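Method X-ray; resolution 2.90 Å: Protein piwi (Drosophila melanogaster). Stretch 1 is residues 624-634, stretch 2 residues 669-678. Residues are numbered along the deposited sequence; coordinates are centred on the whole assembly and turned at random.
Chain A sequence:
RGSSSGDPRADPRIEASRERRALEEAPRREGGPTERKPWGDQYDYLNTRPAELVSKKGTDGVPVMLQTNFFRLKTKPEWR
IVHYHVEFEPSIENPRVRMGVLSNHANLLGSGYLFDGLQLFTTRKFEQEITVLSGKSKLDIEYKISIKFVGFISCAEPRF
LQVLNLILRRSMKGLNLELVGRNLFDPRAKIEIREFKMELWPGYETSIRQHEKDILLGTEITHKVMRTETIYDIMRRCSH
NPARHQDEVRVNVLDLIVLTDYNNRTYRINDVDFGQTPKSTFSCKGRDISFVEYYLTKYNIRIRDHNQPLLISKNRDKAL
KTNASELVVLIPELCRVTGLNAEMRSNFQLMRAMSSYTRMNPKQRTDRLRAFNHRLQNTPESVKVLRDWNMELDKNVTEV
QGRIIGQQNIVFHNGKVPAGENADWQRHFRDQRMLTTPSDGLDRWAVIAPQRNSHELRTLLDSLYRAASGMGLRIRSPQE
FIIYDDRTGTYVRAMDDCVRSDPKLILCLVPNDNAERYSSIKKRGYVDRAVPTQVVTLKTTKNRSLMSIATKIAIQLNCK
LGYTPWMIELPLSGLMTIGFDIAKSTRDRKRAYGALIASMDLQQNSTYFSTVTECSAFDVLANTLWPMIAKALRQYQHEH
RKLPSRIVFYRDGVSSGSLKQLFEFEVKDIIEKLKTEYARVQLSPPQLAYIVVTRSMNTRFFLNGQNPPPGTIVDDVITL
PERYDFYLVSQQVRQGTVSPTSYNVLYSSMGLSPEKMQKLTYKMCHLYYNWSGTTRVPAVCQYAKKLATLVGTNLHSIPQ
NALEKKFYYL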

# COMPACT_ATOMS: atom_id res chain seq x y z
N THR A 624 6.09 3.81 20.54
CA THR A 624 5.64 5.19 20.66
C THR A 624 4.16 5.36 20.37
O THR A 624 3.65 6.48 20.47
CB THR A 624 6.45 6.09 19.72
OG1 THR A 624 6.32 5.62 18.38
CG2 THR A 624 7.92 6.09 20.11
N LEU A 625 3.45 4.29 20.00
CA LEU A 625 2.04 4.40 19.65
C LEU A 625 1.14 4.37 20.88
O LEU A 625 0.12 5.08 20.93
CB LEU A 625 1.68 3.27 18.68
CG LEU A 625 0.25 2.72 18.65
CD1 LEU A 625 -0.23 2.57 17.22
CD2 LEU A 625 0.21 1.38 19.37
N TRP A 626 1.51 3.58 21.89
CA TRP A 626 0.69 3.52 23.10
C TRP A 626 0.59 4.86 23.83
O TRP A 626 -0.49 5.13 24.39
CB TRP A 626 1.22 2.45 24.06
CG TRP A 626 0.39 2.48 25.30
CD1 TRP A 626 0.76 2.95 26.53
CD2 TRP A 626 -0.98 2.10 25.41
NE1 TRP A 626 -0.29 2.85 27.41
CE2 TRP A 626 -1.37 2.33 26.74
CE3 TRP A 626 -1.91 1.56 24.52
CZ2 TRP A 626 -2.66 2.04 27.20
CZ3 TRP A 626 -3.18 1.27 24.97
CH2 TRP A 626 -3.54 1.52 26.30
N PRO A 627 1.63 5.69 23.91
CA PRO A 627 1.42 7.03 24.49
C PRO A 627 0.32 7.81 23.80
O PRO A 627 -0.49 8.47 24.46
CB PRO A 627 2.80 7.69 24.32
CG PRO A 627 3.75 6.56 24.40
CD PRO A 627 3.07 5.41 23.71
N MET A 628 0.27 7.75 22.46
CA MET A 628 -0.78 8.45 21.73
C MET A 628 -2.15 7.86 22.03
O MET A 628 -3.13 8.60 22.20
CB MET A 628 -0.49 8.41 20.23
CG MET A 628 0.84 9.03 19.83
SD MET A 628 1.06 8.98 18.05
CE MET A 628 0.71 7.26 17.73
N ILE A 629 -2.25 6.53 22.10
CA ILE A 629 -3.54 5.92 22.43
C ILE A 629 -3.99 6.33 23.83
O ILE A 629 -5.18 6.59 24.07
CB ILE A 629 -3.46 4.39 22.28
CG1 ILE A 629 -2.99 4.02 20.88
CG2 ILE A 629 -4.81 3.75 22.57
CD1 ILE A 629 -3.00 2.54 20.61
N ALA A 630 -3.05 6.41 24.77
CA ALA A 630 -3.38 6.82 26.13
C ALA A 630 -3.85 8.27 26.16
O ALA A 630 -4.80 8.60 26.87
CB ALA A 630 -2.17 6.62 27.04
N LYS A 631 -3.18 9.14 25.40
CA LYS A 631 -3.64 10.53 25.30
C LYS A 631 -5.05 10.60 24.74
O LYS A 631 -5.88 11.38 25.23
CB LYS A 631 -2.68 11.33 24.41
CG LYS A 631 -1.27 11.46 24.96
CD LYS A 631 -0.36 12.18 23.99
CE LYS A 631 -0.75 13.64 23.84
NZ LYS A 631 0.19 14.38 22.95
N ALA A 632 -5.35 9.80 23.72
CA ALA A 632 -6.69 9.80 23.14
C ALA A 632 -7.73 9.36 24.16
O ALA A 632 -8.79 9.98 24.29
CB ALA A 632 -6.72 8.90 21.91
N LEU A 633 -7.44 8.29 24.91
CA LEU A 633 -8.39 7.82 25.93
C LEU A 633 -8.58 8.86 27.03
O LEU A 633 -9.70 9.06 27.52
CB LEU A 633 -7.92 6.50 26.52
CG LEU A 633 -7.96 5.29 25.59
CD1 LEU A 633 -7.44 4.05 26.29
CD2 LEU A 633 -9.37 5.07 25.08
N ARG A 634 -7.49 9.53 27.43
CA ARG A 634 -7.59 10.56 28.46
C ARG A 634 -8.46 11.72 27.99
O ARG A 634 -9.30 12.22 28.75
CB ARG A 634 -6.19 11.05 28.84
N ASP A 669 0.25 -6.01 22.86
CA ASP A 669 0.53 -4.86 23.71
C ASP A 669 -0.71 -3.99 23.88
O ASP A 669 -0.97 -3.47 24.97
CB ASP A 669 1.69 -4.05 23.14
CG ASP A 669 3.04 -4.68 23.45
OD1 ASP A 669 3.28 -5.02 24.63
OD2 ASP A 669 3.86 -4.83 22.52
N ILE A 670 -1.51 -3.85 22.82
CA ILE A 670 -2.71 -3.03 22.88
C ILE A 670 -3.69 -3.61 23.89
O ILE A 670 -4.25 -2.89 24.72
CB ILE A 670 -3.35 -2.91 21.49
CG1 ILE A 670 -2.60 -1.88 20.64
CG2 ILE A 670 -4.84 -2.57 21.60
CD1 ILE A 670 -1.99 -0.76 21.44
N ILE A 671 -3.91 -4.92 23.84
CA ILE A 671 -4.88 -5.54 24.73
C ILE A 671 -4.40 -5.49 26.17
O ILE A 671 -5.17 -5.18 27.09
CB ILE A 671 -5.18 -6.98 24.27
CG1 ILE A 671 -5.91 -6.96 22.93
CG2 ILE A 671 -6.00 -7.72 25.31
CD1 ILE A 671 -6.33 -8.33 22.44
N GLU A 672 -3.11 -5.78 26.40
CA GLU A 672 -2.59 -5.73 27.77
C GLU A 672 -2.67 -4.32 28.34
O GLU A 672 -3.09 -4.13 29.50
CB GLU A 672 -1.15 -6.25 27.81
CG GLU A 672 -1.05 -7.75 27.64
CD GLU A 672 -1.98 -8.49 28.58
OE1 GLU A 672 -1.95 -8.21 29.80
OE2 GLU A 672 -2.74 -9.35 28.10
N LYS A 673 -2.31 -3.32 27.55
CA LYS A 673 -2.33 -1.95 28.04
C LYS A 673 -3.74 -1.37 28.12
O LYS A 673 -3.97 -0.49 28.95
CB LYS A 673 -1.42 -1.10 27.15
CG LYS A 673 0.04 -1.56 27.24
CD LYS A 673 0.95 -0.91 26.22
CE LYS A 673 2.34 -1.52 26.31
NZ LYS A 673 3.37 -0.71 25.60
N LEU A 674 -4.69 -1.89 27.34
CA LEU A 674 -6.09 -1.53 27.56
C LEU A 674 -6.60 -2.11 28.87
O LEU A 674 -7.31 -1.44 29.62
CB LEU A 674 -6.96 -2.00 26.40
CG LEU A 674 -6.91 -1.19 25.10
CD1 LEU A 674 -8.02 -1.63 24.16
CD2 LEU A 674 -7.01 0.30 25.39
N LYS A 675 -6.25 -3.38 29.15
CA LYS A 675 -6.52 -3.95 30.46
C LYS A 675 -5.99 -3.04 31.56
O LYS A 675 -6.70 -2.72 32.52
CB LYS A 675 -5.89 -5.34 30.57
CG LYS A 675 -6.63 -6.46 29.86
CD LYS A 675 -5.86 -7.77 29.99
CE LYS A 675 -6.57 -8.93 29.30
NZ LYS A 675 -5.75 -10.17 29.32
N THR A 676 -4.74 -2.60 31.42
CA THR A 676 -4.11 -1.77 32.45
C THR A 676 -4.83 -0.43 32.60
O THR A 676 -5.13 0.01 33.72
CB THR A 676 -2.63 -1.56 32.12
OG1 THR A 676 -1.95 -2.82 32.20
CG2 THR A 676 -2.00 -0.58 33.10
N GLU A 677 -5.10 0.25 31.48
CA GLU A 677 -5.71 1.57 31.55
C GLU A 677 -7.12 1.51 32.13
O GLU A 677 -7.51 2.38 32.91
CB GLU A 677 -5.73 2.22 30.17
CG GLU A 677 -4.47 3.00 29.85
CD GLU A 677 -4.35 4.30 30.63
OE1 GLU A 677 -5.36 4.73 31.23
OE2 GLU A 677 -3.25 4.88 30.64
N TYR A 678 -7.90 0.49 31.76
CA TYR A 678 -9.23 0.37 32.34
C TYR A 678 -9.17 -0.11 33.79
O TYR A 678 -10.09 0.18 34.57
CB TYR A 678 -10.09 -0.57 31.49
CG TYR A 678 -10.70 0.12 30.29
CD1 TYR A 678 -12.07 0.38 30.24
CD2 TYR A 678 -9.92 0.53 29.22
CE1 TYR A 678 -12.63 1.02 29.15
CE2 TYR A 678 -10.47 1.17 28.13
CZ TYR A 678 -11.83 1.41 28.09
OH TYR A 678 -12.38 2.04 27.01

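Two helical segments of Piwi, within stretches 624-634 and 669-678, run in broadly the same direction, their axes inclined by 39° and 11.3 Å apart at closest approach. Trp626 dominates the contact: 116 Å² of it is covered by the other helix, out of 421 Å² buried on both sides together. Its CA-to-CB bond points toward the partner helix, and with chi1 at 177° (t) the indole reaches across as a knob into a hole formed by Ile670, Lys673, Leu674 and Glu677. Lys673 CB lies over one face of the six-membered ring, 3.3 Å from the centroid of that Trp626 ring and 9° off its normal, a CH-pi contact made by the base of the lysine side chain rather than by its charged end. Near the ring plane, Glu677 CG approaches Trp626 CZ2 to 3.3 Å, so the glutamate meets the ring edge with a methylene group. Ile670 CD1 stands at the edge too, 3.9 Å from Trp626 CE3.

Ile670, with 58 Å² covered, is the second centre. Its CA-to-CB bond points sideways, but the end of the side chain comes nearer, with chi2 between wells at -31°. The single methyl CD1 of Ile670 thus also packs against Leu625 CD2 at 3.7 Å and Ile629 CD1 at 3.5 Å, joining three residues of the first stretch. Glu677, with 51 Å² covered, has its carboxylate beside Ala630, where Glu677 OE2 is 4.1 Å from Ala630 CB. Further along, Leu674 CD2 bridges Trp626 CH2 at 3.8 Å and Leu633 CD1 at 3.9 Å, extending the apolar packing beyond the indole.

No hydrogen bond crosses between the stretches; the contact rests on packing, of side chains against each other and of the indole against backbone, with Trp626 CZ2 3.3 Å from Lys673 O. Within the second helix, Lys675 NZ and Glu672 OE2 form a salt bridge at 3.3 Å, clear of the contact.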